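PDB 4OPE: Nrps/pks from Streptomyces albus, which probably catalyses decarboxylative Claisen condensation, extending an acyl chain during oxazolomycin assembly as a ketosynthase domain of an AT-less type I polyketide synthase. Local coordinates for residues H131-E139 with C575-V583; M175-L183 with H351-L361. All coordinates share one frame; numbering follows the deposited sequence.

Interaction 1. Residues H131-E139 with C575-V583; sequences HYQLYGVEE and CWLPAADAV
Tyr135 and Ala580 carry the middle of this contact, their CA atoms 5.7 Å apart, and the tyrosine side chain meets 575-583 along its whole length. With CG beside the backbone N and opposite the carbonyl carbon (chi1 -66°), the ring is laid against the tail. CB comes first, 4.3 Å from CD2 of Leu577. The six ring carbons then share a single methyl: CB of Ala580 stands over the ring centre, 7° off its normal and 3.7 Å from the centroid, a CH-pi contact. Of the two rim positions next to the hydroxyl-bearing carbon, CE2 lies nearer Trp576 and CE1 nearer Val583, both at an oblique approach. At the tip, OH is 3.6 Å from CG2 of Val583, while its hydrogen bond goes to the carbonyl oxygen of Ser207.

Tyr132 supplies the polar anchor. Leu577 N donates to its OH at 2.9 Å, approaching the ring at its edge, and the same hydroxyl is hydrogen-bonded to Glu89 O, so two backbone groups hold it. The ring also turns an edge to Trp576: CE1 lies over the indole face, 3.9 Å from CZ3, with planes at 66° and a T-shaped geometry. Next to Tyr135 in sequence, Gly136 has its CA 3.8 Å from Leu577 CD2. This glycine is the third residue of a type II turn, has a positive phi, and would aim any CB at Leu577. Glu139 adds a looser touch, OE2 to CB of Ala579 at 3.9 Å.

Leu134, beside these tyrosines, packs on Leu134 of the second subunit. The sequence leading into Cys575 and Trp576 resembles the conserved end of the post-AT linker, and its return onto the ketosynthase is consistent with the wrap-around linker of modular polyketide synthases.

Interaction 2. Residues M175-L183 with H351-L361; sequences MCSSSLTAL and HAESAAGMAAL
In Ser179, chi1 -69° swings OG back beside the amide N and opposite the carbonyl carbon, so that both OG and N face Ser354 O. His351 extends its ring away from its backbone N (chi1 -175°) and so reaches Cys176. The OG bond is the firm one, 2.6 Å to Ser354 O, in the carbonyl plane and on a lone pair; Ser179 N to Ser354 O is weak at 3.5 Å. An alanine here would remove the OG bond and is likely to leave the buried Ser354 carbonyl with little beyond the weak amide contact from this segment.

The helix segments 178-183 and 356-361 cross at 74°, their axes 7.7 Å apart. Gly357 sits at this crossing, its CA 3.8 Å from Ser179 CB, and Leu180 CD2 packs on its backbone. Met358, a selenomethionine, has CG 3.5 Å from Ser179 OG, and its bends at chi2 and chi3 bring CE back to the backbone O of Ser179. Further along, Leu183 and Leu361 meet through their CD2 methyls, 4.1 Å apart, against strand 427-434.

Cys176 SG approaches the His351 ring at its edge, near the plane, 3.6 Å from NE2. Cys-Ser-Ser-Ser and the Gly-His-Ala-Glu sequence are ketosynthase signatures, consistent with Cys176 as the acyl-carrying nucleophile and His351 as an active-site histidine; the serine-carbonyl bond ties together the two segments that carry the pair, just past Cys176 and His351 in sequence.

Interaction 2 lies about 10 Å from the centre of the chain and interaction 1 about 27 Å from it; their centres are 26 Å apart and their nearest atoms about 7 Å, without touching. In sequence order, 131-139 and 575-583 bracket 175-183 and 351-361. The two earlier segments follow strands 121-126 and 169-173, parallel neighbours at one end of the mixed sheet. Lys211 links their surroundings, touching His131 and forming a salt bridge with Glu353. Both contacts also reach the second subunit. The C-terminal tail is thus fastened to a peripheral loop near the dimer interface, while the probable catalytic residues lie just before two helices that cross near the centre of the chain.

Interaction 1. Residues H131-E139 with C575-V583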
loop_
_atom_site.group_PDB
_atom_site.type_symbol
_atom_site.label_atom_id
_atom_site.label_comp_id
_atom_site.label_asym_id
_atom_site.label_seq_id
_atom_site.Cartn_x
_atom_site.Cartn_y
_atom_site.Cartn_z
ATOM N N HIS A 131 -13.045 8.925 -0.752
ATOM C CA HIS A 131 -14.327 9.413 -1.116
ATOM C C HIS A 131 -14.394 10.798 -1.658
ATOM O O HIS A 131 -15.363 11.115 -2.339
ATOM C CB HIS A 131 -15.253 9.362 0.076
ATOM C CG HIS A 131 -15.633 7.975 0.462
ATOM N ND1 HIS A 131 -15.752 6.958 -0.463
ATOM C CD2 HIS A 131 -15.854 7.420 1.671
ATOM C CE1 HIS A 131 -16.079 5.843 0.158
ATOM N NE2 HIS A 131 -16.142 6.094 1.451
ATOM N N TYR A 132 -13.405 11.634 -1.392
ATOM C CA TYR A 132 -13.469 13.005 -1.890
ATOM C C TYR A 132 -13.567 13.008 -3.419
ATOM O O TYR A 132 -14.222 13.904 -3.998
ATOM C CB TYR A 132 -12.268 13.809 -1.462
ATOM C CG TYR A 132 -12.417 15.302 -1.623
ATOM C CD1 TYR A 132 -13.264 16.020 -0.792
ATOM C CD2 TYR A 132 -11.663 16.013 -2.562
ATOM C CE1 TYR A 132 -13.372 17.406 -0.891
ATOM C CE2 TYR A 132 -11.772 17.384 -2.675
ATOM C CZ TYR A 132 -12.636 18.078 -1.836
ATOM O OH TYR A 132 -12.754 19.454 -1.893
ATOM N N GLN A 133 -12.955 12.011 -4.071
ATOM C CA GLN A 133 -13.018 11.960 -5.530
ATOM C C GLN A 133 -14.417 11.786 -6.093
ATOM O O GLN A 133 -14.614 12.006 -7.271
ATOM C CB GLN A 133 -12.115 10.865 -6.086
ATOM C CG GLN A 133 -12.763 9.511 -6.139
ATOM C CD GLN A 133 -11.749 8.411 -6.345
ATOM O OE1 GLN A 133 -11.110 8.301 -7.412
ATOM N NE2 GLN A 133 -11.623 7.548 -5.335
ATOM N N LEU A 134 -15.387 11.375 -5.282
ATOM C CA LEU A 134 -16.773 11.301 -5.767
ATOM C C LEU A 134 -17.361 12.660 -6.083
ATOM O O LEU A 134 -18.188 12.773 -6.955
ATOM C CB LEU A 134 -17.687 10.674 -4.752
ATOM C CG LEU A 134 -17.313 9.292 -4.225
ATOM C CD1 LEU A 134 -18.436 8.899 -3.251
ATOM C CD2 LEU A 134 -17.040 8.228 -5.298
ATOM N N TYR A 135 -16.982 13.683 -5.332
ATOM C CA TYR A 135 -17.454 15.024 -5.620
ATOM C C TYR A 135 -16.973 15.562 -6.971
ATOM O O TYR A 135 -15.809 15.359 -7.387
ATOM C CB TYR A 135 -17.024 16.016 -4.552
ATOM C CG TYR A 135 -17.635 15.779 -3.201
ATOM C CD1 TYR A 135 -19.010 15.692 -3.053
ATOM C CD2 TYR A 135 -16.819 15.648 -2.049
ATOM C CE1 TYR A 135 -19.584 15.491 -1.814
ATOM C CE2 TYR A 135 -17.381 15.426 -0.801
ATOM C CZ TYR A 135 -18.767 15.349 -0.681
ATOM O OH TYR A 135 -19.355 15.152 0.562
ATOM N N GLY A 136 -17.894 16.284 -7.630
ATOM C CA GLY A 136 -17.583 17.012 -8.860
ATOM C C GLY A 136 -17.424 16.139 -10.090
ATOM O O GLY A 136 -16.933 16.614 -11.112
ATOM N N VAL A 137 -17.863 14.884 -10.010
ATOM C CA VAL A 137 -17.774 13.996 -11.170
ATOM C C VAL A 137 -18.718 14.378 -12.338
ATOM O O VAL A 137 -18.324 14.265 -13.480
ATOM C CB VAL A 137 -17.995 12.511 -10.811
ATOM C CG1 VAL A 137 -17.848 11.659 -12.071
ATOM C CG2 VAL A 137 -16.998 12.061 -9.754
ATOM N N GLU A 138 -19.941 14.803 -12.040
ATOM C CA GLU A 138 -20.887 15.258 -13.068
ATOM C C GLU A 138 -20.331 16.470 -13.856
ATOM O O GLU A 138 -20.202 16.446 -15.088
ATOM C CB GLU A 138 -22.231 15.609 -12.400
ATOM C CG GLU A 138 -23.476 15.234 -13.197
ATOM C CD GLU A 138 -23.411 13.827 -13.811
ATOM O OE1 GLU A 138 -23.438 13.733 -15.075
ATOM O OE2 GLU A 138 -23.300 12.822 -13.045
ATOM N N GLU A 139 -19.978 17.509 -13.105
ATOM C CA GLU A 139 -19.426 18.758 -13.632
ATOM C C GLU A 139 -18.233 18.506 -14.530
ATOM O O GLU A 139 -18.167 19.040 -15.635
ATOM C CB GLU A 139 -19.029 19.695 -12.492
ATOM C CG GLU A 139 -20.221 20.261 -11.718
ATOM C CD GLU A 139 -20.819 19.331 -10.646
ATOM O OE1 GLU A 139 -20.371 18.154 -10.492
ATOM O OE2 GLU A 139 -21.754 19.790 -9.932
ATOM N N CYS A 575 -10.634 24.940 1.915
ATOM C CA CYS A 575 -10.416 24.346 0.598
ATOM C C CYS A 575 -11.382 23.172 0.466
ATOM O O CYS A 575 -11.138 22.037 0.921
ATOM C CB CYS A 575 -8.961 23.887 0.404
ATOM S SG CYS A 575 -7.735 25.166 0.799
ATOM N N TRP A 576 -12.538 23.485 -0.093
ATOM C CA TRP A 576 -13.577 22.494 -0.274
ATOM C C TRP A 576 -14.161 22.803 -1.618
ATOM O O TRP A 576 -14.384 23.969 -1.927
ATOM C CB TRP A 576 -14.621 22.571 0.836
ATOM C CG TRP A 576 -15.327 21.246 1.105
ATOM C CD1 TRP A 576 -16.607 20.936 0.790
ATOM C CD2 TRP A 576 -14.781 20.074 1.744
ATOM N NE1 TRP A 576 -16.910 19.666 1.206
ATOM C CE2 TRP A 576 -15.810 19.105 1.786
ATOM C CE3 TRP A 576 -13.530 19.751 2.283
ATOM C CZ2 TRP A 576 -15.641 17.843 2.352
ATOM C CZ3 TRP A 576 -13.354 18.474 2.846
ATOM C CH2 TRP A 576 -14.412 17.540 2.874
ATOM N N LEU A 577 -14.350 21.776 -2.440
ATOM C CA LEU A 577 -14.865 22.014 -3.766
ATOM C C LEU A 577 -16.196 22.750 -3.573
ATOM O O LEU A 577 -16.880 22.536 -2.577
ATOM C CB LEU A 577 -15.027 20.706 -4.535
ATOM C CG LEU A 577 -15.219 20.849 -6.049
ATOM C CD1 LEU A 577 -13.927 21.219 -6.771
ATOM C CD2 LEU A 577 -15.791 19.575 -6.644
ATOM N N PRO A 578 -16.521 23.701 -4.454
ATOM C CA PRO A 578 -17.835 24.352 -4.299
ATOM C C PRO A 578 -18.971 23.424 -4.649
ATOM O O PRO A 578 -20.040 23.496 -4.029
ATOM C CB PRO A 578 -17.760 25.498 -5.283
ATOM C CG PRO A 578 -16.302 25.846 -5.288
ATOM C CD PRO A 578 -15.627 24.501 -5.311
ATOM N N ALA A 579 -18.715 22.536 -5.616
ATOM C CA ALA A 579 -19.679 21.488 -5.996
ATOM C C ALA A 579 -20.036 20.497 -4.857
ATOM O O ALA A 579 -21.093 19.846 -4.900
ATOM C CB ALA A 579 -19.168 20.737 -7.201
ATOM N N ALA A 580 -19.172 20.382 -3.844
ATOM C CA ALA A 580 -19.478 19.505 -2.708
ATOM C C ALA A 580 -20.620 20.004 -1.843
ATOM O O ALA A 580 -21.135 19.248 -1.032
ATOM C CB ALA A 580 -18.255 19.286 -1.837
ATOM N N ASP A 581 -21.022 21.256 -2.023
ATOM C CA ASP A 581 -22.122 21.823 -1.259
ATOM C C ASP A 581 -23.494 21.269 -1.668
ATOM O O ASP A 581 -24.480 21.496 -0.973
ATOM C CB ASP A 581 -22.068 23.348 -1.357
ATOM C CG ASP A 581 -20.683 23.899 -0.974
ATOM O OD1 ASP A 581 -19.991 23.257 -0.131
ATOM O OD2 ASP A 581 -20.277 24.943 -1.538
ATOM N N ALA A 582 -23.549 20.515 -2.768
ATOM C CA ALA A 582 -24.762 19.775 -3.157
ATOM C C ALA A 582 -25.399 18.957 -2.009
ATOM O O ALA A 582 -26.618 18.995 -1.832
ATOM C CB ALA A 582 -24.460 18.863 -4.356
ATOM N N VAL A 583 -24.568 18.255 -1.228
ATOM C CA VAL A 583 -25.036 17.277 -0.226
ATOM C C VAL A 583 -25.499 17.931 1.078
ATOM O O VAL A 583 -25.977 17.262 1.982
ATOM C CB VAL A 583 -24.000 16.118 0.040
ATOM C CG1 VAL A 583 -23.723 15.336 -1.243
ATOM C CG2 VAL A 583 -22.676 16.610 0.663
#

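Interaction 2. Residues M175-L183 with H351-L361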
loop_
_atom_site.group_PDB
_atom_site.type_symbol
_atom_site.label_atom_id
_atom_site.label_comp_id
_atom_site.label_asym_id
_atom_site.label_seq_id
_atom_site.Cartn_x
_atom_site.Cartn_y
_atom_site.Cartn_z
HETATM N N MSE A 175 -7.310 -1.904 4.975
HETATM C CA MSE A 175 -8.492 -1.520 5.748
HETATM C C MSE A 175 -8.131 -1.119 7.164
HETATM O O MSE A 175 -7.215 -0.333 7.387
HETATM C CB MSE A 175 -9.570 -2.614 5.685
HETATM C CG MSE A 175 -9.811 -3.240 4.328
HETATM SE SE MSE A 175 -11.609 -4.060 4.140
HETATM C CE MSE A 175 -11.427 -4.849 2.320
ATOM N N CYS A 176 -8.848 -1.639 8.144
ATOM C CA CYS A 176 -8.683 -1.255 9.544
ATOM C C CYS A 176 -7.291 -1.424 10.074
ATOM O O CYS A 176 -6.929 -0.745 11.009
ATOM C CB CYS A 176 -9.644 -2.095 10.392
ATOM S SG CYS A 176 -11.217 -2.331 9.502
ATOM N N SER A 177 -6.494 -2.321 9.495
ATOM C CA SER A 177 -5.149 -2.558 9.957
ATOM C C SER A 177 -4.063 -1.756 9.200
ATOM O O SER A 177 -2.862 -1.930 9.417
ATOM C CB SER A 177 -4.869 -4.036 9.797
ATOM O OG SER A 177 -5.027 -4.416 8.446
ATOM N N SER A 178 -4.474 -0.893 8.309
ATOM C CA SER A 178 -3.552 -0.165 7.481
ATOM C C SER A 178 -2.410 0.551 8.214
ATOM O O SER A 178 -1.241 0.401 7.847
ATOM C CB SER A 178 -4.364 0.817 6.643
ATOM O OG SER A 178 -5.088 0.111 5.656
ATOM N N SER A 179 -2.726 1.315 9.244
ATOM C CA SER A 179 -1.684 1.985 10.029
ATOM C C SER A 179 -0.616 1.065 10.590
ATOM O O SER A 179 0.569 1.415 10.568
ATOM C CB SER A 179 -2.294 2.748 11.205
ATOM O OG SER A 179 -3.046 3.880 10.732
ATOM N N LEU A 180 -1.012 -0.079 11.148
ATOM C CA LEU A 180 -0.023 -1.024 11.671
ATOM C C LEU A 180 0.638 -1.778 10.544
ATOM O O LEU A 180 1.766 -2.199 10.660
ATOM C CB LEU A 180 -0.629 -1.999 12.659
ATOM C CG LEU A 180 -1.330 -1.380 13.852
ATOM C CD1 LEU A 180 -1.616 -2.456 14.885
ATOM C CD2 LEU A 180 -0.548 -0.256 14.516
ATOM N N THR A 181 -0.051 -1.983 9.442
ATOM C CA THR A 181 0.624 -2.616 8.333
ATOM C C THR A 181 1.780 -1.699 7.885
ATOM O O THR A 181 2.890 -2.169 7.582
ATOM C CB THR A 181 -0.325 -2.869 7.166
ATOM O OG1 THR A 181 -1.252 -3.880 7.519
ATOM C CG2 THR A 181 0.421 -3.389 6.041
ATOM N N ALA A 182 1.506 -0.395 7.850
ATOM C CA ALA A 182 2.515 0.544 7.481
ATOM C C ALA A 182 3.670 0.569 8.506
ATOM O O ALA A 182 4.871 0.563 8.141
ATOM C CB ALA A 182 1.889 1.921 7.309
ATOM N N LEU A 183 3.331 0.587 9.784
ATOM C CA LEU A 183 4.362 0.503 10.783
ATOM C C LEU A 183 5.251 -0.671 10.502
ATOM O O LEU A 183 6.455 -0.575 10.682
ATOM C CB LEU A 183 3.791 0.340 12.191
ATOM C CG LEU A 183 4.815 0.264 13.319
ATOM C CD1 LEU A 183 5.687 1.477 13.409
ATOM C CD2 LEU A 183 4.053 0.167 14.606
ATOM N N HIS A 351 -14.304 4.014 15.570
ATOM C CA HIS A 351 -13.453 3.222 14.754
ATOM C C HIS A 351 -12.889 4.104 13.653
ATOM O O HIS A 351 -13.572 4.364 12.671
ATOM C CB HIS A 351 -14.310 2.142 14.134
ATOM C CG HIS A 351 -13.561 1.130 13.336
ATOM N ND1 HIS A 351 -12.260 1.308 12.946
ATOM C CD2 HIS A 351 -13.926 -0.087 12.866
ATOM C CE1 HIS A 351 -11.858 0.260 12.242
ATOM N NE2 HIS A 351 -12.848 -0.602 12.178
ATOM N N ALA A 352 -11.626 4.541 13.793
ATOM C CA ALA A 352 -11.010 5.442 12.842
ATOM C C ALA A 352 -10.494 4.774 11.567
ATOM O O ALA A 352 -9.704 5.375 10.829
ATOM C CB ALA A 352 -9.884 6.203 13.490
ATOM N N GLU A 353 -10.919 3.560 11.309
ATOM C CA GLU A 353 -10.752 2.943 10.009
ATOM C C GLU A 353 -9.301 2.883 9.657
ATOM O O GLU A 353 -8.571 2.278 10.397
ATOM C CB GLU A 353 -11.665 3.624 8.995
ATOM C CG GLU A 353 -13.084 3.222 9.358
ATOM C CD GLU A 353 -14.206 4.034 8.745
ATOM O OE1 GLU A 353 -15.295 3.439 8.643
ATOM O OE2 GLU A 353 -14.038 5.205 8.384
ATOM N N SER A 354 -8.829 3.527 8.610
ATOM C CA SER A 354 -7.407 3.386 8.291
ATOM C C SER A 354 -6.446 4.001 9.329
ATOM O O SER A 354 -5.255 3.696 9.357
ATOM C CB SER A 354 -7.089 3.916 6.880
ATOM O OG SER A 354 -7.779 5.129 6.569
ATOM N N ALA A 355 -6.962 4.876 10.169
ATOM C CA ALA A 355 -6.188 5.527 11.207
ATOM C C ALA A 355 -6.366 4.883 12.567
ATOM O O ALA A 355 -5.779 5.326 13.525
ATOM C CB ALA A 355 -6.592 7.000 11.282
ATOM N N ALA A 356 -7.174 3.840 12.648
ATOM C CA ALA A 356 -7.435 3.098 13.893
ATOM C C ALA A 356 -6.178 2.663 14.638
ATOM O O ALA A 356 -6.053 2.868 15.842
ATOM C CB ALA A 356 -8.270 1.881 13.594
ATOM N N GLY A 357 -5.256 2.074 13.905
ATOM C CA GLY A 357 -3.983 1.651 14.467
ATOM C C GLY A 357 -3.166 2.799 14.997
ATOM O O GLY A 357 -2.551 2.627 16.045
HETATM N N MSE A 358 -3.181 3.953 14.322
HETATM C CA MSE A 358 -2.513 5.143 14.830
HETATM C C MSE A 358 -3.131 5.684 16.103
HETATM O O MSE A 358 -2.398 6.047 17.019
HETATM C CB MSE A 358 -2.420 6.365 13.869
HETATM C CG MSE A 358 -1.412 6.205 12.740
HETATM SE SE MSE A 358 0.370 6.099 13.522
HETATM C CE MSE A 358 1.083 4.550 12.559
ATOM N N ALA A 359 -4.459 5.786 16.166
ATOM C CA ALA A 359 -5.132 6.170 17.433
ATOM C C ALA A 359 -4.706 5.216 18.536
ATOM O O ALA A 359 -4.425 5.627 19.670
ATOM C CB ALA A 359 -6.652 6.135 17.289
ATOM N N ALA A 360 -4.656 3.931 18.191
ATOM C CA ALA A 360 -4.432 2.895 19.177
ATOM C C ALA A 360 -2.988 3.032 19.711
ATOM O O ALA A 360 -2.716 3.021 20.922
ATOM C CB ALA A 360 -4.661 1.532 18.553
ATOM N N LEU A 361 -2.073 3.177 18.766
ATOM C CA LEU A 361 -0.673 3.230 19.045
ATOM C C LEU A 361 -0.347 4.478 19.826
ATOM O O LEU A 361 0.460 4.458 20.744
ATOM C CB LEU A 361 -0.029 3.258 17.712
ATOM C CG LEU A 361 1.432 3.413 17.511
ATOM C CD1 LEU A 361 2.077 2.329 18.319
ATOM C CD2 LEU A 361 1.692 3.180 16.027
#